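Local atomic coordinates of unsaturated glucuronyl hydrolase (Streptococcus agalactiae, PDB entry 2ZZR), a protein that hydrolyses unsaturated chondroitin, hyaluronan and heparin disaccharides, releasing the 4,5-unsaturated uronic acid from their non-reducing end. Residues G47-P51 / K95-F100; Y119-T124 / A138-A142; V199-Y203 / M262-Q267. All coordinates share one frame; numbering follows the deposited sequence.

Contact 1: G47-P51 / K95-F100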
loop_
_atom_site.group_PDB
_atom_site.type_symbol
_atom_site.label_atom_id
_atom_site.label_comp_id
_atom_site.label_asym_id
_atom_site.label_seq_id
_atom_site.Cartn_x
_atom_site.Cartn_y
_atom_site.Cartn_z
ATOM N N GLY A 47 -20.102 5.106 12.181
ATOM C CA GLY A 47 -20.480 6.506 12.370
ATOM C C GLY A 47 -19.354 7.445 11.971
ATOM O O GLY A 47 -18.833 7.365 10.853
ATOM N N GLU A 48 -18.971 8.324 12.891
ATOM C CA GLU A 48 -17.851 9.241 12.667
ATOM C C GLU A 48 -16.517 8.651 13.136
ATOM O O GLU A 48 -15.471 9.299 13.046
ATOM C CB GLU A 48 -18.123 10.610 13.304
ATOM C CG GLU A 48 -19.119 11.454 12.485
ATOM C CD GLU A 48 -19.269 12.890 12.966
ATOM O OE1 GLU A 48 -18.294 13.478 13.482
ATOM O OE2 GLU A 48 -20.378 13.446 12.806
ATOM N N GLU A 49 -16.561 7.415 13.623
ATOM C CA GLU A 49 -15.356 6.730 14.078
ATOM C C GLU A 49 -14.815 5.798 12.990
ATOM O O GLU A 49 -15.224 5.905 11.831
ATOM C CB GLU A 49 -15.610 6.018 15.409
ATOM C CG GLU A 49 -15.812 7.005 16.556
ATOM C CD GLU A 49 -15.690 6.370 17.926
ATOM O OE1 GLU A 49 -16.482 5.450 18.230
ATOM O OE2 GLU A 49 -14.805 6.805 18.704
ATOM N N TYR A 50 -13.894 4.905 13.356
ATOM C CA TYR A 50 -13.082 4.184 12.366
ATOM C C TYR A 50 -12.971 2.694 12.656
ATOM O O TYR A 50 -13.049 2.280 13.817
ATOM C CB TYR A 50 -11.671 4.802 12.296
ATOM C CG TYR A 50 -11.667 6.259 11.916
ATOM C CD1 TYR A 50 -11.898 7.252 12.874
ATOM C CD2 TYR A 50 -11.448 6.655 10.593
ATOM C CE1 TYR A 50 -11.916 8.595 12.527
ATOM C CE2 TYR A 50 -11.457 8.003 10.238
ATOM C CZ TYR A 50 -11.696 8.964 11.210
ATOM O OH TYR A 50 -11.711 10.296 10.870
ATOM N N PRO A 51 -12.783 1.874 11.601
ATOM C CA PRO A 51 -12.473 0.468 11.827
ATOM C C PRO A 51 -11.116 0.341 12.496
ATOM O O PRO A 51 -10.236 1.179 12.268
ATOM C CB PRO A 51 -12.399 -0.120 10.410
ATOM C CG PRO A 51 -12.181 1.046 9.508
ATOM C CD PRO A 51 -12.854 2.208 10.166
ATOM N N LYS A 95 -16.106 14.737 6.774
ATOM C CA LYS A 95 -16.037 14.788 8.231
ATOM C C LYS A 95 -14.772 14.089 8.736
ATOM O O LYS A 95 -14.108 14.594 9.650
ATOM C CB LYS A 95 -17.297 14.198 8.860
ATOM C CG LYS A 95 -18.468 15.181 8.849
ATOM C CD LYS A 95 -19.727 14.553 9.395
ATOM C CE LYS A 95 -20.930 15.448 9.129
ATOM N NZ LYS A 95 -22.202 14.710 9.356
ATOM N N ASN A 96 -14.431 12.950 8.124
ATOM C CA ASN A 96 -13.145 12.288 8.394
ATOM C C ASN A 96 -11.984 13.244 8.129
ATOM O O ASN A 96 -11.083 13.383 8.953
ATOM C CB ASN A 96 -12.968 11.022 7.545
ATOM C CG ASN A 96 -13.818 9.858 8.011
ATOM O OD1 ASN A 96 -14.601 9.959 8.972
ATOM N ND2 ASN A 96 -13.683 8.736 7.316
ATOM N N VAL A 97 -12.014 13.910 6.976
ATOM C CA VAL A 97 -11.008 14.917 6.628
ATOM C C VAL A 97 -10.833 15.975 7.727
ATOM O O VAL A 97 -9.708 16.337 8.080
ATOM C CB VAL A 97 -11.317 15.580 5.253
ATOM C CG1 VAL A 97 -10.423 16.785 5.007
ATOM C CG2 VAL A 97 -11.167 14.552 4.134
ATOM N N LEU A 98 -11.946 16.466 8.272
ATOM C CA LEU A 98 -11.875 17.473 9.331
ATOM C C LEU A 98 -11.227 16.908 10.599
ATOM O O LEU A 98 -10.462 17.604 11.274
ATOM C CB LEU A 98 -13.257 18.070 9.620
ATOM C CG LEU A 98 -13.851 18.932 8.489
ATOM C CD1 LEU A 98 -15.245 19.450 8.861
ATOM C CD2 LEU A 98 -12.933 20.086 8.129
ATOM N N SER A 99 -11.518 15.639 10.886
ATOM C CA SER A 99 -10.878 14.901 11.974
ATOM C C SER A 99 -9.370 14.776 11.753
ATOM O O SER A 99 -8.586 14.948 12.686
ATOM C CB SER A 99 -11.510 13.514 12.128
ATOM O OG SER A 99 -10.822 12.731 13.093
ATOM N N PHE A 100 -8.963 14.465 10.523
ATOM C CA PHE A 100 -7.535 14.421 10.187
ATOM C C PHE A 100 -6.861 15.785 10.332
ATOM O O PHE A 100 -5.724 15.875 10.789
ATOM C CB PHE A 100 -7.313 13.825 8.788
ATOM C CG PHE A 100 -7.477 12.333 8.741
ATOM C CD1 PHE A 100 -8.603 11.759 8.162
ATOM C CD2 PHE A 100 -6.509 11.496 9.291
ATOM C CE1 PHE A 100 -8.768 10.379 8.123
ATOM C CE2 PHE A 100 -6.662 10.116 9.263
ATOM C CZ PHE A 100 -7.793 9.551 8.680
HETATM O O HOH W 1 -14.488 11.377 11.560
HETATM O O HOH W 2 -22.148 12.467 11.033
#
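Y50 reaches from the start of strand 50-56 to helix 87-105 and sets its phenol against N96, S99 and F100. The contact ties the antiparallel hairpin of strands 50-56 and 59-63 to a helix of the alpha barrel of this family 88 glycoside hydrolase. CG of Y50 stands anti to its carbonyl carbon (chi1 -59°), which carries the ring across to the helix. There CE2 lies 3.7 Å from CG of N96, with ring and amide planes inclined by 36°, and OH approaches CB of S99 to 3.5 Å. F100 also reaches this end of the ring: its CE1 is 4.2 Å from CE2 of Y50, the planes inclined by 72°.

A water joins the polar groups of the two segments. It donates to the backbone O of E48 and to OD1 of N96, and it is also hydrogen-bonded to OH of Y50, so one molecule links the loop carbonyl, the phenol and the amide. N96 and S99 have their strongest polar partners elsewhere: ND2 of N96 is hydrogen-bonded to OG1 of T74 in helix 70-84, which holds the amide with OD1 toward the water, and OG of S99 to ND2 of N65.

Nearer the surface, E48 and K95 extend their chains obliquely past each other. Their charged ends stay beyond salt-bridge range, and the aliphatic part of the lysine does the touching, CD of K95 lying 3.6 Å from OE2 of E48. A second water bridges the charges, accepting from NZ of K95 at 2.8 Å and donating to OE2 of E48 at 2.7 Å.

Contact 2: Y119-T124 / A138-A142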
loop_
_atom_site.group_PDB
_atom_site.type_symbol
_atom_site.label_atom_id
_atom_site.label_comp_id
_atom_site.label_asym_id
_atom_site.label_seq_id
_atom_site.Cartn_x
_atom_site.Cartn_y
_atom_site.Cartn_z
ATOM N N TYR A 119 -2.908 10.378 5.532
ATOM C CA TYR A 119 -3.389 11.619 4.916
ATOM C C TYR A 119 -3.641 11.551 3.418
ATOM O O TYR A 119 -4.453 12.310 2.897
ATOM C CB TYR A 119 -2.489 12.798 5.295
ATOM C CG TYR A 119 -2.750 13.210 6.729
ATOM C CD1 TYR A 119 -3.624 14.256 7.025
ATOM C CD2 TYR A 119 -2.177 12.507 7.793
ATOM C CE1 TYR A 119 -3.896 14.610 8.340
ATOM C CE2 TYR A 119 -2.448 12.853 9.114
ATOM C CZ TYR A 119 -3.307 13.902 9.380
ATOM O OH TYR A 119 -3.591 14.246 10.684
ATOM N N THR A 120 -2.953 10.646 2.727
ATOM C CA THR A 120 -3.124 10.535 1.270
ATOM C C THR A 120 -4.522 10.040 0.826
ATOM O O THR A 120 -5.166 10.707 0.003
ATOM C CB THR A 120 -1.994 9.705 0.614
ATOM O OG1 THR A 120 -0.732 10.336 0.884
ATOM C CG2 THR A 120 -2.217 9.606 -0.904
ATOM N N PRO A 121 -4.993 8.885 1.351
ATOM C CA PRO A 121 -6.304 8.371 0.936
ATOM C C PRO A 121 -7.486 9.117 1.557
ATOM O O PRO A 121 -8.627 8.864 1.180
ATOM C CB PRO A 121 -6.293 6.916 1.424
ATOM C CG PRO A 121 -4.873 6.642 1.865
ATOM C CD PRO A 121 -4.342 7.959 2.295
ATOM N N SER A 122 -7.206 10.023 2.491
ATOM C CA SER A 122 -8.254 10.779 3.170
ATOM C C SER A 122 -8.299 12.224 2.674
ATOM O O SER A 122 -9.267 12.646 2.023
ATOM C CB SER A 122 -8.032 10.730 4.684
ATOM O OG SER A 122 -6.787 11.323 5.022
ATOM N N CYS A 123 -7.241 12.971 2.966
ATOM C CA CYS A 123 -7.190 14.399 2.681
ATOM C C CYS A 123 -6.741 14.685 1.256
ATOM O O CYS A 123 -7.404 15.424 0.535
ATOM C CB CYS A 123 -6.289 15.104 3.688
ATOM S SG CYS A 123 -6.897 14.905 5.380
ATOM N N THR A 124 -5.629 14.091 0.832
ATOM C CA THR A 124 -5.178 14.340 -0.541
ATOM C C THR A 124 -6.234 13.833 -1.527
ATOM O O THR A 124 -6.490 14.471 -2.551
ATOM C CB THR A 124 -3.795 13.734 -0.830
ATOM O OG1 THR A 124 -2.919 14.051 0.255
ATOM C CG2 THR A 124 -3.213 14.322 -2.107
ATOM N N ALA A 138 -4.529 20.148 5.540
ATOM C CA ALA A 138 -4.167 18.969 6.332
ATOM C C ALA A 138 -3.032 18.193 5.669
ATOM O O ALA A 138 -2.115 17.722 6.346
ATOM C CB ALA A 138 -5.374 18.073 6.540
ATOM N N THR A 139 -3.097 18.069 4.344
ATOM C CA THR A 139 -2.064 17.358 3.580
ATOM C C THR A 139 -0.682 18.011 3.731
ATOM O O THR A 139 0.309 17.325 4.018
ATOM C CB THR A 139 -2.442 17.246 2.077
ATOM O OG1 THR A 139 -3.654 16.493 1.933
ATOM C CG2 THR A 139 -1.339 16.551 1.304
ATOM N N ILE A 140 -0.611 19.330 3.541
ATOM C CA ILE A 140 0.664 20.039 3.648
ATOM C C ILE A 140 1.224 19.950 5.068
ATOM O O ILE A 140 2.411 19.681 5.253
ATOM C CB ILE A 140 0.572 21.512 3.162
ATOM C CG1 ILE A 140 0.103 21.563 1.699
ATOM C CG2 ILE A 140 1.918 22.232 3.332
ATOM C CD1 ILE A 140 0.965 20.766 0.718
ATOM N N LYS A 141 0.359 20.141 6.062
ATOM C CA LYS A 141 0.773 20.018 7.462
ATOM C C LYS A 141 1.288 18.605 7.766
ATOM O O LYS A 141 2.297 18.448 8.455
ATOM C CB LYS A 141 -0.364 20.422 8.406
ATOM C CG LYS A 141 -0.607 21.930 8.444
ATOM C CD LYS A 141 -1.853 22.270 9.243
ATOM C CE LYS A 141 -2.001 23.783 9.401
ATOM N NZ LYS A 141 -3.148 24.124 10.279
ATOM N N ALA A 142 0.608 17.592 7.222
ATOM C CA ALA A 142 1.054 16.194 7.330
ATOM C C ALA A 142 2.413 15.960 6.671
ATOM O O ALA A 142 3.250 15.243 7.218
ATOM C CB ALA A 142 0.009 15.248 6.745
#
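Y119 turns one face of its ring to the methyl of A142, and the contact can be followed outward along this side chain. CB of Y119 already meets CB of A142 at 3.8 Å; CG comes closest, 3.4 Å from the same methyl, and CD1 and CD2 flank it. The methyl is over one ring face, 3.7 Å from the centroid and 23° off the normal, a CH-pi contact displaced toward the CG end of the ring. Farther out, CE1 lies 4.2 Å from CB of A138, and the tip, OH, turns to F100.

One turn on, SG of C123 packs on CB of A138 at 3.7 Å, and CB of C123 lies against OG1 of T139. T124 and T139 cross at about a right angle with their OG1 atoms 3.1 Å apart. OG1 of T139 is hydrogen-bonded to the backbone O of A135, which leaves it able to accept from T124; that bond is not settled, because the T124 proton has another acceptor within reach.

Helix 119-124 contains a wider pi-type turn, where O of Y119 accepts from N of both C123 and T124. The axes of the two short helical segments pass 9.6 Å apart at 149°, roughly antiparallel, with the alanines facing Y119 and C123. Helices 115-130 and 133-147 thus form a helical hairpin whose buried interface has helix 87-105 beside Y119 and C123, and helix 180-189 against the two threonines.

Contact 3: V199-Y203 / M262-Q267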
loop_
_atom_site.group_PDB
_atom_site.type_symbol
_atom_site.label_atom_id
_atom_site.label_comp_id
_atom_site.label_asym_id
_atom_site.label_seq_id
_atom_site.Cartn_x
_atom_site.Cartn_y
_atom_site.Cartn_z
ATOM N N VAL A 199 13.247 11.633 -2.836
ATOM C CA VAL A 199 14.201 10.989 -3.732
ATOM C C VAL A 199 15.303 10.267 -2.950
ATOM O O VAL A 199 15.597 9.098 -3.229
ATOM C CB VAL A 199 14.792 12.009 -4.730
ATOM C CG1 VAL A 199 15.957 11.402 -5.503
ATOM C CG2 VAL A 199 13.701 12.486 -5.675
ATOM N N ASN A 200 15.892 10.961 -1.974
ATOM C CA ASN A 200 16.944 10.375 -1.134
ATOM C C ASN A 200 16.441 9.139 -0.424
ATOM O O ASN A 200 17.124 8.108 -0.400
ATOM C CB ASN A 200 17.466 11.376 -0.102
ATOM C CG ASN A 200 18.328 12.460 -0.717
ATOM O OD1 ASN A 200 18.654 12.410 -1.903
ATOM N ND2 ASN A 200 18.700 13.452 0.088
ATOM N N HIS A 201 15.243 9.249 0.147
ATOM C CA HIS A 201 14.627 8.112 0.828
ATOM C C HIS A 201 14.393 6.959 -0.127
ATOM O O HIS A 201 14.619 5.803 0.228
ATOM C CB HIS A 201 13.310 8.476 1.513
ATOM C CG HIS A 201 12.689 7.313 2.215
ATOM N ND1 HIS A 201 12.936 7.034 3.541
ATOM C CD2 HIS A 201 11.894 6.315 1.760
ATOM C CE1 HIS A 201 12.294 5.932 3.883
ATOM N NE2 HIS A 201 11.657 5.473 2.819
ATOM N N PHE A 202 13.938 7.266 -1.341
ATOM C CA PHE A 202 13.739 6.211 -2.309
ATOM C C PHE A 202 15.024 5.414 -2.555
ATOM O O PHE A 202 15.018 4.191 -2.481
ATOM C CB PHE A 202 13.172 6.694 -3.658
ATOM C CG PHE A 202 13.003 5.560 -4.619
ATOM C CD1 PHE A 202 11.855 4.770 -4.580
ATOM C CD2 PHE A 202 14.047 5.193 -5.468
ATOM C CE1 PHE A 202 11.722 3.663 -5.418
ATOM C CE2 PHE A 202 13.927 4.097 -6.305
ATOM C CZ PHE A 202 12.759 3.320 -6.280
ATOM N N TYR A 203 16.120 6.110 -2.848
ATOM C CA TYR A 203 17.376 5.419 -3.156
ATOM C C TYR A 203 17.966 4.685 -1.960
ATOM O O TYR A 203 18.518 3.611 -2.121
ATOM C CB TYR A 203 18.396 6.364 -3.797
ATOM C CG TYR A 203 18.037 6.718 -5.224
ATOM C CD1 TYR A 203 17.713 8.025 -5.578
ATOM C CD2 TYR A 203 17.994 5.733 -6.217
ATOM C CE1 TYR A 203 17.377 8.352 -6.890
ATOM C CE2 TYR A 203 17.655 6.048 -7.536
ATOM C CZ TYR A 203 17.350 7.361 -7.860
ATOM O OH TYR A 203 17.014 7.692 -9.160
ATOM N N MET A 262 9.931 10.415 -10.652
ATOM C CA MET A 262 11.389 10.374 -10.762
ATOM C C MET A 262 11.851 9.975 -12.151
ATOM O O MET A 262 12.897 10.442 -12.623
ATOM C CB MET A 262 11.975 9.428 -9.707
ATOM C CG MET A 262 11.757 9.918 -8.294
ATOM S SD MET A 262 12.208 8.719 -7.032
ATOM C CE MET A 262 13.968 8.566 -7.322
ATOM N N LYS A 263 11.070 9.108 -12.794
ATOM C CA LYS A 263 11.326 8.661 -14.169
ATOM C C LYS A 263 12.744 8.132 -14.373
ATOM O O LYS A 263 13.418 8.442 -15.367
ATOM C CB LYS A 263 10.973 9.767 -15.173
ATOM C CG LYS A 263 9.470 10.078 -15.233
ATOM C CD LYS A 263 8.684 8.810 -15.577
ATOM C CE LYS A 263 7.194 9.067 -15.749
ATOM N NZ LYS A 263 6.841 9.133 -17.203
ATOM N N ASP A 264 13.188 7.327 -13.417
ATOM C CA ASP A 264 14.476 6.651 -13.509
ATOM C C ASP A 264 14.200 5.230 -13.972
ATOM O O ASP A 264 13.529 4.476 -13.275
ATOM C CB ASP A 264 15.159 6.683 -12.132
ATOM C CG ASP A 264 16.473 5.913 -12.085
ATOM O OD1 ASP A 264 16.924 5.369 -13.118
ATOM O OD2 ASP A 264 17.054 5.856 -10.982
ATOM N N TYR A 265 14.699 4.870 -15.154
ATOM C CA TYR A 265 14.462 3.531 -15.698
ATOM C C TYR A 265 14.966 2.398 -14.788
ATOM O O TYR A 265 14.452 1.280 -14.847
ATOM C CB TYR A 265 15.030 3.381 -17.120
ATOM C CG TYR A 265 14.655 2.063 -17.750
ATOM C CD1 TYR A 265 15.562 0.997 -17.777
ATOM C CD2 TYR A 265 13.379 1.863 -18.287
ATOM C CE1 TYR A 265 15.216 -0.219 -18.335
ATOM C CE2 TYR A 265 13.019 0.643 -18.846
ATOM C CZ TYR A 265 13.943 -0.394 -18.865
ATOM O OH TYR A 265 13.591 -1.600 -19.409
ATOM N N GLN A 266 15.958 2.691 -13.946
ATOM C CA GLN A 266 16.410 1.721 -12.934
ATOM C C GLN A 266 15.239 1.235 -12.064
ATOM O O GLN A 266 15.255 0.116 -11.554
ATOM C CB GLN A 266 17.467 2.335 -12.024
ATOM C CG GLN A 266 18.770 2.691 -12.704
ATOM C CD GLN A 266 19.767 3.255 -11.728
ATOM O OE1 GLN A 266 19.548 4.318 -11.139
ATOM N NE2 GLN A 266 20.872 2.550 -11.547
ATOM N N GLN A 267 14.236 2.092 -11.890
ATOM C CA GLN A 267 13.061 1.742 -11.096
ATOM C C GLN A 267 12.182 0.708 -11.791
ATOM O O GLN A 267 11.581 -0.151 -11.141
ATOM C CB GLN A 267 12.253 2.994 -10.764
ATOM C CG GLN A 267 12.999 3.984 -9.892
ATOM C CD GLN A 267 12.268 5.301 -9.757
ATOM O OE1 GLN A 267 12.021 5.981 -10.748
ATOM N NE2 GLN A 267 11.941 5.683 -8.518
#
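The F202 ring receives the amide of Q267 over one face: NE2 of Q267 sits 3.3 Å above the ring plane, displaced toward the rim, and the amide is nearly perpendicular to the ring at 82°. CG of Q267 adds an apolar touch at CE2 and CZ of F202. The Y203 ring has CD2 of F202 over one face and OD2 of D264 at its edge, where OH of Y203 donates a 2.6 Å hydrogen bond to the anti side of the carboxylate.

The methyl CE of M262 touches both rings and V199. The chain runs extended to SD and then bends (chi3 64°), bringing CE to 3.4 Å from CE1 of Y203, 3.8 Å from CD2 of F202 and 3.9 Å from CG1 of V199. SD, obliquely placed 4.6 Å from the F202 centroid, makes a Met-aromatic contact.

D264 is held from its own side too. It is the N-cap residue of helix 265-280, OD1 of D264 accepting from N of Q266 at 3.0 Å. D264 and Q267 form a capping box in which N of D264 donates to OE1 of Q267 at 3.2 Å, so helix 192-209 of the alpha barrel packs against the N-capped turn between helices 245-262 and 265-280.

In the fold
Contacts 1 and 2 are neighbours, their centres 13 Å apart; helix 87-105 of contact 1 and helix 115-130 of contact 2 follow one another in the chain. A probable hydrogen bond joins them, OH of Y119 to O of F100 at 2.7 Å; CB of F100 packs on SG of C123 at 3.6 Å, and the F100 and Y119 rings meet edge-to-face. D114, the probable nucleophile, lies about 10 Å from F100 and 8 Å from Y119, side chain to side chain. Contact 3 stands apart, its centre 34 Å from contact 1, across the chain's centre, and 23 Å from contact 2; its F202 side chain is about 11 Å from that of W250, a likely substrate-binding residue.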